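Local structure of gamma-glutamyltransferase 1 Threonine peptidase. MEROPS family T03 (Pseudomonas nitroreducens, 7D9W) at the interface of chains A and B. The protein forms, with the smaller chain that carries the nucleophile, a gamma-glutamyltranspeptidase that transfers or hydrolyses the gamma-glutamyl group of substrates such as glutathione. Numbering follows the deposited sequence. Chains: chain A, Gamma-glutamyltransferase 1 Threonine peptidase. MEROPS family T03; chain B, Gamma-glutamyltransferase 1 Threonine peptidase. MEROPS family T03.

The interface of chains A and B. Residues chain A 83-85; chain B 11-13.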
loop_
_atom_site.group_PDB
_atom_site.type_symbol
_atom_site.label_atom_id
_atom_site.label_comp_id
_atom_site.label_asym_id
_atom_site.label_seq_id
_atom_site.Cartn_x
_atom_site.Cartn_y
_atom_site.Cartn_z
ATOM N N TYR A 83 0.532 -8.861 14.523
ATOM C CA TYR A 83 -0.097 -9.382 15.732
ATOM C C TYR A 83 0.798 -10.521 16.203
ATOM O O TYR A 83 0.897 -11.554 15.534
ATOM C CB TYR A 83 -1.524 -9.844 15.450
ATOM C CG TYR A 83 -2.427 -9.915 16.663
ATOM C CD1 TYR A 83 -2.965 -8.762 17.232
ATOM C CD2 TYR A 83 -2.777 -11.137 17.215
ATOM C CE1 TYR A 83 -3.809 -8.835 18.336
ATOM C CE2 TYR A 83 -3.619 -11.220 18.310
ATOM C CZ TYR A 83 -4.133 -10.070 18.867
ATOM O OH TYR A 83 -4.969 -10.169 19.958
ATOM N N VAL A 84 1.484 -10.317 17.325
ATOM C CA VAL A 84 2.492 -11.254 17.813
ATOM C C VAL A 84 2.192 -11.559 19.272
ATOM O O VAL A 84 2.128 -10.644 20.101
ATOM C CB VAL A 84 3.919 -10.699 17.660
ATOM C CG1 VAL A 84 4.940 -11.696 18.200
ATOM C CG2 VAL A 84 4.210 -10.376 16.202
ATOM N N ASP A 85 2.001 -12.841 19.581
ATOM C CA ASP A 85 1.762 -13.282 20.953
ATOM C C ASP A 85 0.653 -12.465 21.609
ATOM O O ASP A 85 0.740 -12.075 22.775
ATOM C CB ASP A 85 3.054 -13.221 21.771
ATOM C CG ASP A 85 4.108 -14.187 21.262
ATOM O OD1 ASP A 85 3.731 -15.249 20.722
ATOM O OD2 ASP A 85 5.313 -13.888 21.409
ATOM N N GLY B 11 -0.488 -18.518 15.581
ATOM C CA GLY B 11 -1.479 -17.469 15.567
ATOM C C GLY B 11 -0.925 -16.074 15.410
ATOM O O GLY B 11 -1.685 -15.107 15.545
ATOM N N ASN B 12 0.375 -15.936 15.154
ATOM C CA ASN B 12 0.974 -14.644 14.854
ATOM C C ASN B 12 0.705 -14.293 13.394
ATOM O O ASN B 12 0.519 -15.176 12.551
ATOM C CB ASN B 12 2.477 -14.680 15.131
ATOM C CG ASN B 12 2.800 -15.069 16.571
ATOM O OD1 ASN B 12 2.166 -14.595 17.515
ATOM N ND2 ASN B 12 3.783 -15.948 16.739
ATOM N N ALA B 13 0.675 -12.994 13.096
ATOM C CA ALA B 13 0.252 -12.542 11.780
ATOM C C ALA B 13 1.056 -11.334 11.332
ATOM O O ALA B 13 1.382 -10.460 12.137
ATOM C CB ALA B 13 -1.246 -12.183 11.773
#
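A:Tyr83 and B:Ala13 pair as an antiparallel beta bridge, joining the end of strand 77-84 in chain A to the start of strand 13-19 in chain B. This is the tight part of the contact: the amide N of B:Ala13 gives a hydrogen bond to the carbonyl O of A:Tyr83 (2.8 Å), and A:Tyr83 N returns one to B:Ala13 O (3.0 Å). Main-chain atoms make the bridge, so it demands little of side-chain type; the B:Ala13 methyl shares a face with the A:Tyr83 side chain and adds little bulk beside it. Two residues on, chain A turns at A:Asp85, aspartate being among the residues that tolerate its left-handed backbone. B:Asn12 turns its CG beside its own backbone N (chi1 -57°), which carries the amide oxygen OD1 to A:Asp85 N at 2.7 Å. The bond is nearly straight at the hydrogen (174°), although the donor lies tilted from the amide plane. On its way the side chain passes A:Val84, with OD1 3.4 Å from the CA. A leucine in place of B:Asn12 would probably leave the turn amide of A:Asp85 without this acceptor and the turn less firmly tied to chain B. Contact is looser beyond: B:Asn12 ND2 stays 4.0 Å from the carboxylate OD1 of A:Asp85, the two planes standing 73° apart, and B:Gly11, whose positive phi glycine readily takes, barely touches chain A. The patch helps join the chains by continuing a beta-sheet from one into the other, within the fold that carries the nucleophile B:Thr1.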